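Local coordinates for thiosulfate sulfurtransferase (Pseudomonas aeruginosa, PDB 1YT8), which probably transfers sulfur from thiosulfate to cyanide, as a protein built from four rhodanese-like domains, at residues A[262-275]-A[339-353]. Numbering follows the deposited sequence.
Sequences AGVERLDLAGLAQW and ASWLAQMGWQVAVLD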
loop_
_atom_site.group_PDB
_atom_site.type_symbol
_atom_site.label_atom_id
_atom_site.label_comp_id
_atom_site.label_asym_id
_atom_site.label_seq_id
_atom_site.Cartn_x
_atom_site.Cartn_y
_atom_site.Cartn_z
ATOM N N ALA A 262 23.846 -0.186 6.641
ATOM C CA ALA A 262 23.051 -0.943 5.675
ATOM C C ALA A 262 23.424 -0.680 4.216
ATOM O O ALA A 262 22.883 -1.313 3.307
ATOM C CB ALA A 262 21.575 -0.655 5.891
ATOM N N GLY A 263 24.339 0.258 3.991
ATOM C CA GLY A 263 24.760 0.554 2.632
ATOM C C GLY A 263 23.908 1.582 1.916
ATOM O O GLY A 263 23.942 1.677 0.687
ATOM N N VAL A 264 23.134 2.348 2.676
ATOM C CA VAL A 264 22.290 3.379 2.091
ATOM C C VAL A 264 23.182 4.426 1.425
ATOM O O VAL A 264 24.169 4.873 2.010
ATOM C CB VAL A 264 21.421 4.057 3.173
ATOM C CG1 VAL A 264 20.660 5.236 2.576
ATOM C CG2 VAL A 264 20.451 3.038 3.764
ATOM N N GLU A 265 22.844 4.804 0.198
ATOM C CA GLU A 265 23.625 5.796 -0.529
ATOM C C GLU A 265 23.209 7.210 -0.135
ATOM O O GLU A 265 22.139 7.413 0.442
ATOM C CB GLU A 265 23.451 5.602 -2.040
ATOM C CG GLU A 265 24.035 4.299 -2.563
ATOM C CD GLU A 265 23.857 4.136 -4.064
ATOM O OE1 GLU A 265 24.212 5.073 -4.809
ATOM O OE2 GLU A 265 23.372 3.069 -4.496
ATOM N N ARG A 266 24.066 8.183 -0.435
ATOM C CA ARG A 266 23.779 9.582 -0.124
ATOM C C ARG A 266 23.674 10.367 -1.433
ATOM O O ARG A 266 24.324 10.026 -2.420
ATOM C CB ARG A 266 24.900 10.199 0.726
ATOM C CG ARG A 266 25.464 9.309 1.834
ATOM C CD ARG A 266 24.388 8.787 2.781
ATOM N NE ARG A 266 23.584 9.845 3.390
ATOM C CZ ARG A 266 22.585 9.619 4.240
ATOM N NH1 ARG A 266 22.274 8.375 4.576
ATOM N NH2 ARG A 266 21.896 10.627 4.752
ATOM N N LEU A 267 22.860 11.418 -1.432
ATOM C CA LEU A 267 22.685 12.267 -2.608
ATOM C C LEU A 267 22.313 13.679 -2.202
ATOM O O LEU A 267 21.736 13.891 -1.137
ATOM C CB LEU A 267 21.552 11.756 -3.502
ATOM C CG LEU A 267 21.651 10.473 -4.320
ATOM C CD1 LEU A 267 20.346 10.301 -5.081
ATOM C CD2 LEU A 267 22.824 10.539 -5.287
ATOM N N ASP A 268 22.652 14.644 -3.054
ATOM C CA ASP A 268 22.268 16.029 -2.822
ATOM C C ASP A 268 21.347 16.346 -3.992
ATOM O O ASP A 268 21.212 15.528 -4.905
ATOM C CB ASP A 268 23.477 16.983 -2.795
ATOM C CG ASP A 268 24.424 16.787 -3.963
ATOM O OD1 ASP A 268 23.987 16.342 -5.044
ATOM O OD2 ASP A 268 25.622 17.103 -3.796
ATOM N N LEU A 269 20.705 17.507 -3.972
ATOM C CA LEU A 269 19.793 17.875 -5.050
ATOM C C LEU A 269 20.390 17.657 -6.441
ATOM O O LEU A 269 19.707 17.168 -7.342
ATOM C CB LEU A 269 19.345 19.331 -4.887
ATOM C CG LEU A 269 18.412 19.584 -3.697
ATOM C CD1 LEU A 269 18.150 21.076 -3.539
ATOM C CD2 LEU A 269 17.106 18.831 -3.912
ATOM N N ALA A 270 21.659 18.012 -6.617
ATOM C CA ALA A 270 22.311 17.832 -7.911
ATOM C C ALA A 270 22.397 16.343 -8.245
ATOM O O ALA A 270 22.206 15.940 -9.393
ATOM C CB ALA A 270 23.706 18.448 -7.889
ATOM N N GLY A 271 22.685 15.531 -7.233
ATOM C CA GLY A 271 22.779 14.097 -7.440
ATOM C C GLY A 271 21.434 13.516 -7.830
ATOM O O GLY A 271 21.353 12.602 -8.647
ATOM N N LEU A 272 20.373 14.046 -7.231
ATOM C CA LEU A 272 19.020 13.595 -7.527
ATOM C C LEU A 272 18.692 13.898 -8.984
ATOM O O LEU A 272 18.237 13.024 -9.722
ATOM C CB LEU A 272 18.012 14.307 -6.620
ATOM C CG LEU A 272 16.530 14.097 -6.957
ATOM C CD1 LEU A 272 16.199 12.610 -6.911
ATOM C CD2 LEU A 272 15.660 14.878 -5.982
ATOM N N ALA A 273 18.930 15.142 -9.390
ATOM C CA ALA A 273 18.660 15.571 -10.758
ATOM C C ALA A 273 19.353 14.652 -11.760
ATOM O O ALA A 273 18.778 14.294 -12.787
ATOM C CB ALA A 273 19.124 17.014 -10.956
ATOM N N GLN A 274 20.588 14.271 -11.452
ATOM C CA GLN A 274 21.353 13.388 -12.321
ATOM C C GLN A 274 20.651 12.042 -12.482
ATOM O O GLN A 274 20.505 11.538 -13.598
ATOM C CB GLN A 274 22.757 13.174 -11.751
ATOM C CG GLN A 274 23.597 12.163 -12.520
ATOM C CD GLN A 274 23.649 12.459 -14.010
ATOM O OE1 GLN A 274 23.908 13.592 -14.421
ATOM N NE2 GLN A 274 23.406 11.438 -14.826
ATOM N N TRP A 275 20.220 11.460 -11.367
ATOM C CA TRP A 275 19.532 10.175 -11.409
ATOM C C TRP A 275 18.277 10.255 -12.270
ATOM O O TRP A 275 18.011 9.365 -13.076
ATOM C CB TRP A 275 19.166 9.720 -9.992
ATOM C CG TRP A 275 20.252 8.939 -9.310
ATOM C CD1 TRP A 275 21.558 8.839 -9.698
ATOM C CD2 TRP A 275 20.128 8.159 -8.114
ATOM N NE1 TRP A 275 22.255 8.044 -8.821
ATOM C CE2 TRP A 275 21.402 7.613 -7.839
ATOM C CE3 TRP A 275 19.064 7.868 -7.250
ATOM C CZ2 TRP A 275 21.643 6.792 -6.730
ATOM C CZ3 TRP A 275 19.304 7.050 -6.145
ATOM C CH2 TRP A 275 20.586 6.522 -5.898
ATOM N N ALA A 339 15.249 3.958 4.961
ATOM C CA ALA A 339 16.183 3.539 3.919
ATOM C C ALA A 339 16.969 2.302 4.358
ATOM O O ALA A 339 17.208 1.396 3.558
ATOM C CB ALA A 339 17.143 4.678 3.585
ATOM N N SER A 340 17.361 2.249 5.630
ATOM C CA SER A 340 18.120 1.096 6.107
ATOM C C SER A 340 17.311 -0.190 5.924
ATOM O O SER A 340 17.865 -1.235 5.590
ATOM C CB SER A 340 18.535 1.270 7.581
ATOM O OG SER A 340 17.452 1.107 8.478
ATOM N N TRP A 341 15.998 -0.110 6.131
ATOM C CA TRP A 341 15.143 -1.280 5.964
ATOM C C TRP A 341 14.962 -1.636 4.486
ATOM O O TRP A 341 15.011 -2.808 4.109
ATOM C CB TRP A 341 13.782 -1.037 6.637
ATOM C CG TRP A 341 13.879 -1.057 8.135
ATOM C CD1 TRP A 341 13.481 -0.075 9.001
ATOM C CD2 TRP A 341 14.443 -2.100 8.940
ATOM N NE1 TRP A 341 13.768 -0.445 10.299
ATOM C CE2 TRP A 341 14.357 -1.683 10.287
ATOM C CE3 TRP A 341 15.015 -3.350 8.651
ATOM C CZ2 TRP A 341 14.823 -2.474 11.347
ATOM C CZ3 TRP A 341 15.480 -4.135 9.705
ATOM C CH2 TRP A 341 15.380 -3.692 11.037
ATOM N N LEU A 342 14.760 -0.624 3.646
ATOM C CA LEU A 342 14.596 -0.854 2.210
ATOM C C LEU A 342 15.879 -1.459 1.621
ATOM O O LEU A 342 15.831 -2.294 0.715
ATOM C CB LEU A 342 14.244 0.471 1.512
ATOM C CG LEU A 342 12.847 1.005 1.863
ATOM C CD1 LEU A 342 12.725 2.480 1.502
ATOM C CD2 LEU A 342 11.799 0.177 1.141
ATOM N N ALA A 343 17.027 -1.037 2.145
ATOM C CA ALA A 343 18.313 -1.554 1.684
ATOM C C ALA A 343 18.416 -3.041 2.030
ATOM O O ALA A 343 18.882 -3.851 1.224
ATOM C CB ALA A 343 19.453 -0.779 2.345
ATOM N N GLN A 344 17.965 -3.394 3.229
ATOM C CA GLN A 344 18.006 -4.775 3.686
ATOM C C GLN A 344 17.024 -5.638 2.907
ATOM O O GLN A 344 17.167 -6.860 2.840
ATOM C CB GLN A 344 17.739 -4.827 5.195
ATOM C CG GLN A 344 18.927 -4.273 5.996
ATOM C CD GLN A 344 18.650 -4.101 7.477
ATOM O OE1 GLN A 344 18.640 -5.064 8.242
ATOM N NE2 GLN A 344 18.431 -2.863 7.889
HETATM N N MSE A 345 16.034 -4.996 2.299
HETATM C CA MSE A 345 15.066 -5.715 1.487
HETATM C C MSE A 345 15.548 -5.732 0.036
HETATM O O MSE A 345 14.778 -5.992 -0.890
HETATM C CB MSE A 345 13.678 -5.078 1.598
HETATM C CG MSE A 345 12.973 -5.418 2.905
HETATM SE SE MSE A 345 11.089 -4.917 2.910
HETATM C CE MSE A 345 11.307 -3.029 3.139
ATOM N N GLY A 346 16.838 -5.441 -0.140
ATOM C CA GLY A 346 17.463 -5.466 -1.453
ATOM C C GLY A 346 17.312 -4.277 -2.381
ATOM O O GLY A 346 17.721 -4.355 -3.541
ATOM N N TRP A 347 16.741 -3.179 -1.899
ATOM C CA TRP A 347 16.560 -2.010 -2.753
ATOM C C TRP A 347 17.782 -1.109 -2.825
ATOM O O TRP A 347 18.536 -0.986 -1.854
ATOM C CB TRP A 347 15.386 -1.150 -2.267
ATOM C CG TRP A 347 14.045 -1.792 -2.391
ATOM C CD1 TRP A 347 13.378 -2.504 -1.433
ATOM C CD2 TRP A 347 13.216 -1.808 -3.556
ATOM N NE1 TRP A 347 12.181 -2.963 -1.931
ATOM C CE2 TRP A 347 12.058 -2.552 -3.234
ATOM C CE3 TRP A 347 13.342 -1.268 -4.846
ATOM C CZ2 TRP A 347 11.029 -2.772 -4.156
ATOM C CZ3 TRP A 347 12.317 -1.487 -5.763
ATOM C CH2 TRP A 347 11.174 -2.234 -5.411
ATOM N N GLN A 348 17.982 -0.490 -3.986
ATOM C CA GLN A 348 19.054 0.480 -4.132
ATOM C C GLN A 348 18.335 1.720 -3.623
ATOM O O GLN A 348 17.340 2.162 -4.208
ATOM C CB GLN A 348 19.463 0.665 -5.594
ATOM C CG GLN A 348 20.311 1.915 -5.816
ATOM C CD GLN A 348 20.978 1.945 -7.177
ATOM O OE1 GLN A 348 20.432 1.449 -8.164
ATOM N NE2 GLN A 348 22.162 2.544 -7.238
ATOM N N VAL A 349 18.822 2.271 -2.523
ATOM C CA VAL A 349 18.168 3.422 -1.930
ATOM C C VAL A 349 19.152 4.474 -1.444
ATOM O O VAL A 349 20.246 4.161 -0.965
ATOM C CB VAL A 349 17.273 2.966 -0.749
ATOM C CG1 VAL A 349 18.112 2.223 0.277
ATOM C CG2 VAL A 349 16.574 4.166 -0.114
ATOM N N ALA A 350 18.745 5.729 -1.574
ATOM C CA ALA A 350 19.563 6.851 -1.149
ATOM C C ALA A 350 18.723 7.805 -0.311
ATOM O O ALA A 350 17.500 7.844 -0.441
ATOM C CB ALA A 350 20.107 7.583 -2.369
ATOM N N VAL A 351 19.386 8.556 0.562
ATOM C CA VAL A 351 18.719 9.557 1.385
ATOM C C VAL A 351 19.207 10.901 0.844
ATOM O O VAL A 351 20.403 11.079 0.595
ATOM C CB VAL A 351 19.103 9.419 2.873
ATOM C CG1 VAL A 351 18.589 10.616 3.658
ATOM C CG2 VAL A 351 18.509 8.129 3.439
ATOM N N LEU A 352 18.285 11.837 0.651
ATOM C CA LEU A 352 18.622 13.153 0.115
ATOM C C LEU A 352 19.140 14.100 1.198
ATOM O O LEU A 352 18.398 14.483 2.106
ATOM C CB LEU A 352 17.389 13.750 -0.573
ATOM C CG LEU A 352 17.581 14.939 -1.515
ATOM C CD1 LEU A 352 18.678 14.632 -2.525
ATOM C CD2 LEU A 352 16.265 15.235 -2.224
ATOM N N ASP A 353 20.416 14.471 1.094
ATOM C CA ASP A 353 21.049 15.368 2.064
ATOM C C ASP A 353 21.123 16.818 1.585
ATOM O O ASP A 353 20.967 17.107 0.397
ATOM C CB ASP A 353 22.480 14.911 2.378
ATOM C CG ASP A 353 22.542 13.520 2.968
ATOM O OD1 ASP A 353 21.672 13.184 3.796
ATOM O OD2 ASP A 353 23.481 12.769 2.619
HETATM O O HOH W 1 21.626 1.036 -1.561
HETATM O O HOH W 2 20.746 19.004 -1.558
#
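E265, R266 and L267 form the short outer strand of a rhodanese-like domain and pair in parallel with A350, V351 and L352 of strand 348-352; these are the first and last strands in chain order, neighbours in a sheet of order 1-5-4-2-3. Four backbone bonds zip the pair, from E265 N to V349 O (2.9 Å) through to D353 N, which meets L267 O at 2.7 Å.

On one face R266 grips D353 side-on: NE gives to OD2 at 3.0 Å and NH2 to OD1 at 2.7 Å, each on a syn lone pair, the two planes only 18° apart. Arginine suits the place because NE and NH2 match the two oxygens of an aspartate. Bends at chi2 and chi3 turn it across toward strand 348-352, so that one guanidinium face lies over V351 CB, while N336 takes NH1. V264, branched at CB, sets CG1 between V351 CG2 and A339 CB while CG2 packs on A339, tying strand to helix 334-344.

The other face is apolar where helix 269-277 folds over it. A350, small enough to admit an indole, receives W275 CH2 on its CB at 3.7 Å. L352, its CG anti to the backbone N (chi1 -164°), sets CD2 against the CD2 atoms of both L272 and L269. At the start of the strands, on this face, E265 OE2 accepts from Q348 NE2 (3.0 Å), an amide whose OE1 is held by R281.

Further out, a water links L269 N to D353 O, and D268 N-caps the helix that carries these leucines, its short carboxylate meeting an N-H of the first turn: OD1 accepts from G271 N at 2.7 Å.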